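Protein-S-isoprenylcysteine O-methyltransferase (Tribolium castaneum, PDB 5V7P) methylates the carboxylate of isoprenylated C-terminal cysteines in the endoplasmic reticulum membrane, using S-adenosyl-L-methionine as methyl donor. Local coordinates at residues L2-G6 and F107-I112; W240-K244 and I273-E277. All blocks are in the same frame, centred on the assembly; numbering follows the deposited sequence.

In the fold
Both contacts are largely buried, yet they belong to different parts of this mostly helical membrane enzyme, their centres about 30 Å apart, and they share no element. Contact 1 packs the start of helix 4-29 against the last turns of helix 90-113; none of its touching residues is exposed, and its chemistry is small and apolar: an alanine methyl, a glycine and leucine tips, with no hydrogen bond crossing between the segments. Contact 2 joins helix 231-258 to the loop that follows helix 260-268, with an exposed rim at Lys244 and Phe275. Here a tryptophan meets irregular chain with one hydrogen bond and one ring face, the other face lying against a bound lipid. Contact 2 also adjoins the S-adenosyl-L-methionine site.

Contact 1: residues L2-G6 and F107-I112; sequences LSPAG and FLAIAI. With MPG ([(Z)-octadec-9-enyl] (2R)-2,3-bis(oxidanyl)propanoate), chain T.
Ala111 CB meets the backbone of Gly6 at its CA, 3.8 Å away, where the CA atoms of Gly6 and Ala111 are only 5.1 Å apart. Glycine suits this place because a beta carbon would press on that methyl and run into Leu2 CD1. Leu2 reaches over the same patch with a single branch: CD1 lies 3.8 Å from Leu108 CD1, the two side chains crossing at about a right angle, and just as near Ile112 CG1. With CG set between the backbone N and the carbonyl carbon (chi1 64°), Leu2 brings this methyl back over the first helical turn. Along helix 90-113, one turn before Ala111, the Phe107 ring presents its edge to the backbone, with CE1 3.7 Å from Ala5 O and the oxygen in the ring plane. This is helix-helix packing between two helices that probably span the membrane, the first turn of helix 4-29 lying against the end of helix 90-113, and small residues let the backbones come close. Ser3 is the N-cap of helix 4-29: its OG accepts from Gly6 N at 3.1 Å, a bent bond of 139°, while also resting against the Ala111 methyl. Further out, Phe107 stacks on Phe123 and touches Ile64 of helix 59-84. Next to Ser3, Pro4 CA comes within 3.4 Å of O4 of the bound glycerate ester (MPG, chain T), to which Lys7 NZ is hydrogen-bonded.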
ATOM      1  N   LEU A   2      21.950  -6.332   7.388  1.00 68.09           N
ATOM      2  CA  LEU A   2      21.467  -5.680   6.177  1.00 50.52           C
ATOM      3  C   LEU A   2      21.663  -4.167   6.269  1.00 37.75           C
ATOM      4  O   LEU A   2      22.515  -3.692   7.017  1.00 47.64           O
ATOM      5  CB  LEU A   2      19.992  -6.028   5.940  1.00 59.78           C
ATOM      6  CG  LEU A   2      18.965  -5.552   6.973  1.00 38.89           C
ATOM      7  CD1 LEU A   2      17.594  -5.460   6.328  1.00 41.71           C
ATOM      8  CD2 LEU A   2      18.914  -6.486   8.175  1.00 49.72           C
ATOM      9  N   SER A   3      20.874  -3.416   5.501  1.00 39.79           N
ATOM     10  CA  SER A   3      21.023  -1.970   5.449  1.00 42.83           C
ATOM     11  C   SER A   3      20.876  -1.359   6.842  1.00 46.18           C
ATOM     12  O   SER A   3      20.272  -1.959   7.735  1.00 32.92           O
ATOM     13  CB  SER A   3      19.985  -1.371   4.505  1.00 45.08           C
ATOM     14  OG  SER A   3      18.675  -1.539   5.018  1.00 43.02           O
ATOM     15  N   PRO A   4      21.422  -0.157   7.049  1.00 47.32           N
ATOM     16  CA  PRO A   4      21.258   0.489   8.366  1.00 41.47           C
ATOM     17  C   PRO A   4      19.804   0.680   8.756  1.00 33.48           C
ATOM     18  O   PRO A   4      19.398   0.270   9.850  1.00 33.25           O
ATOM     19  CB  PRO A   4      22.000   1.825   8.194  1.00 50.33           C
ATOM     20  CG  PRO A   4      22.115   2.029   6.717  1.00 50.31           C
ATOM     21  CD  PRO A   4      22.224   0.664   6.129  1.00 34.99           C
ATOM     22  N   ALA A   5      18.996   1.286   7.884  1.00 34.73           N
ATOM     23  CA  ALA A   5      17.579   1.449   8.187  1.00 29.04           C
ATOM     24  C   ALA A   5      16.902   0.104   8.410  1.00 37.44           C
ATOM     25  O   ALA A   5      15.964   0.006   9.211  1.00 26.15           O
ATOM     26  CB  ALA A   5      16.889   2.209   7.057  1.00 26.88           C
ATOM     27  N   GLY A   6      17.358  -0.939   7.714  1.00 31.96           N
ATOM     28  CA  GLY A   6      16.795  -2.261   7.926  1.00 30.00           C
ATOM     29  C   GLY A   6      17.128  -2.821   9.296  1.00 36.28           C
ATOM     30  O   GLY A   6      16.289  -3.461   9.935  1.00 31.10           O
ATOM     31  N   PHE A 107       8.217  -3.662   5.081  1.00 25.61           N
ATOM     32  CA  PHE A 107       9.368  -2.777   5.229  1.00 29.63           C
ATOM     33  C   PHE A 107      10.672  -3.553   5.113  1.00 28.71           C
ATOM     34  O   PHE A 107      11.605  -3.117   4.429  1.00 27.25           O
ATOM     35  CB  PHE A 107       9.298  -2.055   6.576  1.00 26.21           C
ATOM     36  CG  PHE A 107      10.448  -1.119   6.829  1.00 32.97           C
ATOM     37  CD1 PHE A 107      11.648  -1.591   7.339  1.00 34.77           C
ATOM     38  CD2 PHE A 107      10.327   0.234   6.566  1.00 28.37           C
ATOM     39  CE1 PHE A 107      12.705  -0.732   7.572  1.00 32.36           C
ATOM     40  CE2 PHE A 107      11.380   1.096   6.800  1.00 33.66           C
ATOM     41  CZ  PHE A 107      12.570   0.611   7.303  1.00 25.61           C
ATOM     42  N   LEU A 108      10.757  -4.705   5.779  1.00 30.25           N
ATOM     43  CA  LEU A 108      11.996  -5.472   5.766  1.00 30.52           C
ATOM     44  C   LEU A 108      12.327  -5.956   4.361  1.00 31.72           C
ATOM     45  O   LEU A 108      13.493  -5.942   3.950  1.00 27.48           O
ATOM     46  CB  LEU A 108      11.884  -6.650   6.734  1.00 29.94           C
ATOM     47  CG  LEU A 108      13.168  -7.400   7.098  1.00 29.80           C
ATOM     48  CD1 LEU A 108      14.206  -6.468   7.702  1.00 35.31           C
ATOM     49  CD2 LEU A 108      12.848  -8.530   8.068  1.00 39.60           C
ATOM     50  N   ALA A 109      11.312  -6.379   3.605  1.00 24.25           N
ATOM     51  CA  ALA A 109      11.545  -6.820   2.233  1.00 31.16           C
ATOM     52  C   ALA A 109      12.178  -5.711   1.401  1.00 31.58           C
ATOM     53  O   ALA A 109      13.156  -5.941   0.681  1.00 25.05           O
ATOM     54  CB  ALA A 109      10.231  -7.289   1.605  1.00 27.06           C
ATOM     55  N   ILE A 110      11.637  -4.494   1.493  1.00 21.96           N
ATOM     56  CA  ILE A 110      12.200  -3.376   0.741  1.00 33.82           C
ATOM     57  C   ILE A 110      13.602  -3.053   1.236  1.00 32.47           C
ATOM     58  O   ILE A 110      14.500  -2.740   0.443  1.00 33.13           O
ATOM     59  CB  ILE A 110      11.270  -2.150   0.830  1.00 29.58           C
ATOM     60  CG1 ILE A 110       9.910  -2.449   0.187  1.00 26.19           C
ATOM     61  CG2 ILE A 110      11.910  -0.924   0.185  1.00 37.68           C
ATOM     62  CD1 ILE A 110       9.967  -2.918  -1.262  1.00 32.09           C
ATOM     63  N   ALA A 111      13.817  -3.112   2.550  1.00 29.16           N
ATOM     64  CA  ALA A 111      15.147  -2.850   3.085  1.00 29.51           C
ATOM     65  C   ALA A 111      16.156  -3.864   2.562  1.00 36.56           C
ATOM     66  O   ALA A 111      17.293  -3.507   2.230  1.00 39.86           O
ATOM     67  CB  ALA A 111      15.106  -2.865   4.611  1.00 27.12           C
ATOM     68  N   ILE A 112      15.758  -5.135   2.480  1.00 35.93           N
ATOM     69  CA  ILE A 112      16.641  -6.162   1.933  1.00 32.73           C
ATOM     70  C   ILE A 112      16.840  -5.945   0.439  1.00 37.68           C
ATOM     71  O   ILE A 112      17.970  -5.966  -0.065  1.00 39.46           O
ATOM     72  CB  ILE A 112      16.071  -7.564   2.217  1.00 41.55           C
ATOM     73  CG1 ILE A 112      16.067  -7.844   3.721  1.00 32.32           C
ATOM     74  CG2 ILE A 112      16.873  -8.642   1.475  1.00 45.08           C
ATOM     75  CD1 ILE A 112      15.282  -9.088   4.105  1.00 39.53           C
TER
HETATM   76  C2  MPG T 318      22.662  -0.084  15.559  1.00 67.00           C
HETATM   77  C3  MPG T 318      22.808   1.307  16.177  1.00 50.94           C
HETATM   78  C4  MPG T 318      22.815   1.247  17.703  1.00 48.44           C
HETATM   79  C5  MPG T 318      21.475   0.718  18.210  1.00 54.72           C
HETATM   80  C6  MPG T 318      20.930   1.594  19.335  1.00 55.24           C
HETATM   81  C7  MPG T 318      20.168   0.718  20.330  1.00 65.03           C
HETATM   82  C8  MPG T 318      18.939   1.446  20.883  1.00 63.31           C
HETATM   83  C9  MPG T 318      17.726   0.519  20.935  1.00 60.03           C
HETATM   84  C10 MPG T 318      17.307  -0.092  19.846  1.00 65.67           C
HETATM   85  C11 MPG T 318      16.094  -1.017  19.886  1.00 51.97           C
HETATM   86  C12 MPG T 318      16.356  -2.205  20.810  1.00 58.25           C
HETATM   87  C13 MPG T 318      15.202  -2.333  21.801  1.00 50.83           C
HETATM   88  O1  MPG T 318      23.065  -0.878  13.338  1.00 82.12           O
HETATM   89  C1  MPG T 318      22.349   0.072  14.074  1.00 56.64           C
HETATM   90  CXD MPG T 318      25.073  -0.500  11.849  1.00 76.15           C
HETATM   91  O2  MPG T 318      25.444   0.487  10.927  1.00 75.74           O
HETATM   92  C21 MPG T 318      25.387  -1.876  11.270  1.00 86.38           C
HETATM   93  O3  MPG T 318      25.267  -2.846  12.275  1.00 82.37           O
HETATM   94  O4  MPG T 318      22.854   0.103  11.333  1.00 76.92           O
HETATM   95  CX3 MPG T 318      23.577  -0.394  12.130  1.00 78.95           C

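Contact 2: residues W240-K244 and I273-E277; sequences WMFFK and IPFIE. With MPG ([(Z)-octadec-9-enyl] (2R)-2,3-bis(oxidanyl)propanoate), chain V; D10 (decane), chain G.
A type II beta turn, Ile273 to Ile276, is held against helix 231-258 chiefly by the indole of Trp240. The ring's NE1 donates to Pro274 O at 2.9 Å, with the oxygen only 8° out of the ring plane and the C=O pointing almost straight at the donor. This gives a carbonyl of the irregular chain a side-chain partner. Trp240 extends its indole from the helix to the turn because chi1 (-180°) sets CG opposite the backbone N. Ile276 CD1 sits over one face of the five-membered ring, a CH-pi contact of 4.0 Å to the centroid, and the chain of a bound MPG (chain V) lies over the other; tryptophan suits the place as a flat apolar ring covered on both faces, with a single N-H at its edge for the carbonyl. Near what is probably the cytoplasmic end of this transmembrane helix, Phe243 stacks on Tyr212, an S-adenosyl-L-methionine-binding residue, and its CB meets Ile273 CD1 at 3.9 Å. A leucine in place of Trp240 would probably leave Pro274 O without this donor and open a gap between Ile276 and the lipid chain. Branched Ile276 also packs CD1 against Lys244 CB, while Ile273 touches Val213 and Phe216 on helix 210-225.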
ATOM      1  N   TRP A 240     -10.290  -5.694  -5.789  1.00 21.93           N
ATOM      2  CA  TRP A 240     -10.257  -6.078  -7.195  1.00 23.84           C
ATOM      3  C   TRP A 240     -10.182  -4.857  -8.106  1.00 29.47           C
ATOM      4  O   TRP A 240      -9.368  -4.811  -9.036  1.00 22.45           O
ATOM      5  CB  TRP A 240     -11.488  -6.920  -7.524  1.00 20.55           C
ATOM      6  CG  TRP A 240     -11.547  -7.377  -8.945  1.00 29.76           C
ATOM      7  CD1 TRP A 240     -11.003  -8.516  -9.462  1.00 24.20           C
ATOM      8  CD2 TRP A 240     -12.187  -6.705 -10.035  1.00 29.11           C
ATOM      9  NE1 TRP A 240     -11.265  -8.594 -10.808  1.00 28.12           N
ATOM     10  CE2 TRP A 240     -11.991  -7.494 -11.185  1.00 29.01           C
ATOM     11  CE3 TRP A 240     -12.908  -5.513 -10.149  1.00 31.01           C
ATOM     12  CZ2 TRP A 240     -12.487  -7.129 -12.435  1.00 34.81           C
ATOM     13  CZ3 TRP A 240     -13.400  -5.152 -11.388  1.00 38.32           C
ATOM     14  CH2 TRP A 240     -13.188  -5.957 -12.516  1.00 34.14           C
ATOM     15  N   MET A 241     -11.032  -3.856  -7.861  1.00 25.77           N
ATOM     16  CA  MET A 241     -11.051  -2.690  -8.738  0.50 26.75           C
ATOM     17  C   MET A 241      -9.769  -1.876  -8.625  1.00 24.04           C
ATOM     18  O   MET A 241      -9.330  -1.281  -9.615  1.00 34.75           O
ATOM     19  CB  MET A 241     -12.268  -1.813  -8.435  0.50 28.02           C
ATOM     20  CG  MET A 241     -12.207  -1.021  -7.125  0.50 33.04           C
ATOM     21  SD  MET A 241     -13.396   0.335  -7.093  0.50 38.21           S
ATOM     22  CE  MET A 241     -12.751   1.405  -8.377  0.50 35.60           C
ATOM     23  N   PHE A 242      -9.154  -1.839  -7.443  1.00 23.31           N
ATOM     24  CA  PHE A 242      -7.915  -1.086  -7.288  1.00 21.94           C
ATOM     25  C   PHE A 242      -6.791  -1.708  -8.106  1.00 24.40           C
ATOM     26  O   PHE A 242      -6.025  -0.992  -8.763  1.00 20.38           O
ATOM     27  CB  PHE A 242      -7.525  -1.008  -5.813  1.00 19.46           C
ATOM     28  CG  PHE A 242      -6.221  -0.302  -5.569  1.00 31.81           C
ATOM     29  CD1 PHE A 242      -6.149   1.084  -5.600  1.00 25.16           C
ATOM     30  CD2 PHE A 242      -5.066  -1.021  -5.309  1.00 31.07           C
ATOM     31  CE1 PHE A 242      -4.951   1.735  -5.376  1.00 28.74           C
ATOM     32  CE2 PHE A 242      -3.864  -0.374  -5.084  1.00 34.80           C
ATOM     33  CZ  PHE A 242      -3.806   1.005  -5.119  1.00 30.06           C
ATOM     34  N   PHE A 243      -6.677  -3.035  -8.088  1.00 25.03           N
ATOM     35  CA  PHE A 243      -5.616  -3.697  -8.837  1.00 28.91           C
ATOM     36  C   PHE A 243      -5.911  -3.739 -10.330  1.00 27.32           C
ATOM     37  O   PHE A 243      -4.976  -3.781 -11.137  1.00 27.05           O
ATOM     38  CB  PHE A 243      -5.391  -5.111  -8.293  1.00 23.62           C
ATOM     39  CG  PHE A 243      -4.667  -5.143  -6.972  1.00 26.51           C
ATOM     40  CD1 PHE A 243      -3.466  -4.470  -6.810  1.00 18.04           C
ATOM     41  CD2 PHE A 243      -5.194  -5.832  -5.889  1.00 21.73           C
ATOM     42  CE1 PHE A 243      -2.800  -4.491  -5.601  1.00 21.56           C
ATOM     43  CE2 PHE A 243      -4.530  -5.856  -4.677  1.00 24.98           C
ATOM     44  CZ  PHE A 243      -3.333  -5.184  -4.532  1.00 16.93           C
ATOM     45  N   LYS A 244      -7.187  -3.716 -10.719  1.00 23.72           N
ATOM     46  CA  LYS A 244      -7.514  -3.577 -12.134  1.00 34.12           C
ATOM     47  C   LYS A 244      -7.001  -2.249 -12.678  1.00 24.85           C
ATOM     48  O   LYS A 244      -6.314  -2.208 -13.704  1.00 28.91           O
ATOM     49  CB  LYS A 244      -9.024  -3.694 -12.344  1.00 30.86           C
ATOM     50  CG  LYS A 244      -9.467  -3.445 -13.786  1.00 31.60           C
ATOM     51  CD  LYS A 244     -10.960  -3.661 -13.957  1.00 36.91           C
ATOM     52  CE  LYS A 244     -11.386  -3.528 -15.413  1.00 43.21           C
ATOM     53  NZ  LYS A 244     -11.668  -2.119 -15.810  1.00 56.61           N
ATOM     54  N   ILE A 273      -5.080 -12.485 -11.131  1.00 21.69           N
ATOM     55  CA  ILE A 273      -6.321 -12.111 -10.457  1.00 28.63           C
ATOM     56  C   ILE A 273      -7.470 -12.362 -11.427  1.00 22.45           C
ATOM     57  O   ILE A 273      -7.407 -11.897 -12.570  1.00 22.96           O
ATOM     58  CB  ILE A 273      -6.309 -10.641  -9.996  1.00 24.27           C
ATOM     59  CG1 ILE A 273      -5.214 -10.441  -8.944  1.00 24.24           C
ATOM     60  CG2 ILE A 273      -7.679 -10.249  -9.428  1.00 24.05           C
ATOM     61  CD1 ILE A 273      -5.052  -9.012  -8.458  1.00 21.82           C
ATOM     62  N   PRO A 274      -8.522 -13.076 -11.025  1.00 18.74           N
ATOM     63  CA  PRO A 274      -9.599 -13.383 -11.975  1.00 26.57           C
ATOM     64  C   PRO A 274     -10.247 -12.126 -12.539  1.00 36.99           C
ATOM     65  O   PRO A 274     -10.464 -11.140 -11.830  1.00 23.13           O
ATOM     66  CB  PRO A 274     -10.592 -14.195 -11.135  1.00 39.62           C
ATOM     67  CG  PRO A 274      -9.791 -14.737 -10.010  1.00 37.71           C
ATOM     68  CD  PRO A 274      -8.758 -13.698  -9.711  1.00 20.80           C
ATOM     69  N   PHE A 275     -10.560 -12.179 -13.835  1.00 39.40           N
ATOM     70  CA  PHE A 275     -11.303 -11.150 -14.558  1.00 30.13           C
ATOM     71  C   PHE A 275     -10.514  -9.861 -14.755  1.00 29.98           C
ATOM     72  O   PHE A 275     -11.105  -8.837 -15.123  1.00 32.52           O
ATOM     73  CB  PHE A 275     -12.634 -10.826 -13.868  1.00 28.02           C
ATOM     74  CG  PHE A 275     -13.548 -12.006 -13.743  1.00 38.97           C
ATOM     75  CD1 PHE A 275     -14.434 -12.323 -14.759  1.00 37.96           C
ATOM     76  CD2 PHE A 275     -13.522 -12.804 -12.613  1.00 36.48           C
ATOM     77  CE1 PHE A 275     -15.277 -13.411 -14.649  1.00 38.08           C
ATOM     78  CE2 PHE A 275     -14.360 -13.894 -12.497  1.00 47.52           C
ATOM     79  CZ  PHE A 275     -15.239 -14.198 -13.516  1.00 43.28           C
ATOM     80  N   ILE A 276      -9.205  -9.872 -14.519  1.00 29.15           N
ATOM     81  CA  ILE A 276      -8.337  -8.736 -14.820  1.00 32.11           C
ATOM     82  C   ILE A 276      -7.407  -9.145 -15.952  1.00 33.74           C
ATOM     83  O   ILE A 276      -6.568 -10.039 -15.786  1.00 24.93           O
ATOM     84  CB  ILE A 276      -7.544  -8.283 -13.585  1.00 34.22           C
ATOM     85  CG1 ILE A 276      -8.509  -7.774 -12.506  1.00 35.00           C
ATOM     86  CG2 ILE A 276      -6.525  -7.203 -13.968  1.00 31.07           C
ATOM     87  CD1 ILE A 276      -7.845  -7.207 -11.257  1.00 28.46           C
ATOM     88  N   GLU A 277      -7.551  -8.484 -17.099  1.00 35.54           N
ATOM     89  CA  GLU A 277      -6.773  -8.835 -18.280  1.00 41.53           C
ATOM     90  C   GLU A 277      -5.481  -8.041 -18.395  1.00 35.09           C
ATOM     91  O   GLU A 277      -4.485  -8.566 -18.906  1.00 41.06           O
ATOM     92  CB  GLU A 277      -7.609  -8.617 -19.545  1.00 46.19           C
ATOM     93  CG  GLU A 277      -8.837  -9.510 -19.653  1.00 61.20           C
ATOM     94  CD  GLU A 277      -8.500 -10.984 -19.545  1.00 65.37           C
ATOM     95  OE1 GLU A 277      -9.114 -11.677 -18.705  1.00 65.24           O
ATOM     96  OE2 GLU A 277      -7.611 -11.445 -20.293  1.00 58.52           O
TER
HETATM   97  C2  MPG V 320     -15.836  -7.663 -11.024  1.00 51.05           C
HETATM   98  C3  MPG V 320     -15.893  -9.026 -10.342  1.00 47.93           C
HETATM   99  C4  MPG V 320     -14.625  -9.246  -9.520  1.00 41.94           C
HETATM  100  C5  MPG V 320     -14.799 -10.510  -8.681  1.00 51.26           C
HETATM  101  C6  MPG V 320     -13.448 -10.957  -8.130  1.00 40.63           C
HETATM  102  C7  MPG V 320     -13.602 -12.325  -7.468  1.00 70.05           C
HETATM  103  C8  MPG V 320     -12.244 -12.807  -6.965  1.00 55.00           C
HETATM  104  C9  MPG V 320     -12.324 -14.307  -6.674  1.00 55.23           C
HETATM  105  C10 MPG V 320     -12.211 -14.842  -5.473  1.00 59.08           C
HETATM  106  C11 MPG V 320     -11.974 -14.026  -4.201  1.00 60.51           C
HETATM  107  C12 MPG V 320     -12.614 -14.746  -3.015  1.00 53.30           C
HETATM  108  O1  MPG V 320     -16.297  -6.775 -13.187  1.00 68.04           O
HETATM  109  C1  MPG V 320     -16.831  -7.594 -12.185  1.00 56.26           C
HETATM  110  CXD MPG V 320     -16.586  -6.036 -15.594  1.00 77.48           C
HETATM  111  O2  MPG V 320     -17.458  -5.100 -16.163  1.00 72.49           O
HETATM  112  C21 MPG V 320     -16.421  -7.223 -16.540  1.00 89.45           C
HETATM  113  O3  MPG V 320     -15.936  -8.326 -15.825  1.00 82.32           O
HETATM  114  O4  MPG V 320     -18.319  -6.719 -14.152  1.00 66.51           O
HETATM  115  CX3 MPG V 320     -17.155  -6.533 -14.265  1.00 67.29           C
HETATM  116  C1  D10 G 305      -5.196 -12.443 -17.510  1.00 30.15           C
HETATM  117  C2  D10 G 305      -6.143 -13.358 -16.742  1.00 41.53           C
HETATM  118  C3  D10 G 305      -5.426 -13.892 -15.506  1.00 42.05           C
HETATM  119  C4  D10 G 305      -6.446 -14.485 -14.535  1.00 33.74           C
HETATM  120  C5  D10 G 305      -5.772 -15.592 -13.729  1.00 38.39           C
HETATM  121  C6  D10 G 305      -6.670 -16.002 -12.565  1.00 36.90           C
HETATM  122  C7  D10 G 305      -6.364 -17.448 -12.179  1.00 43.61           C
HETATM  123  C8  D10 G 305      -6.586 -17.638 -10.680  1.00 45.01           C
HETATM  124  C9  D10 G 305      -5.273 -17.402  -9.940  1.00 44.91           C
HETATM  125  C10 D10 G 305      -5.564 -16.839  -8.551  1.00 22.81           C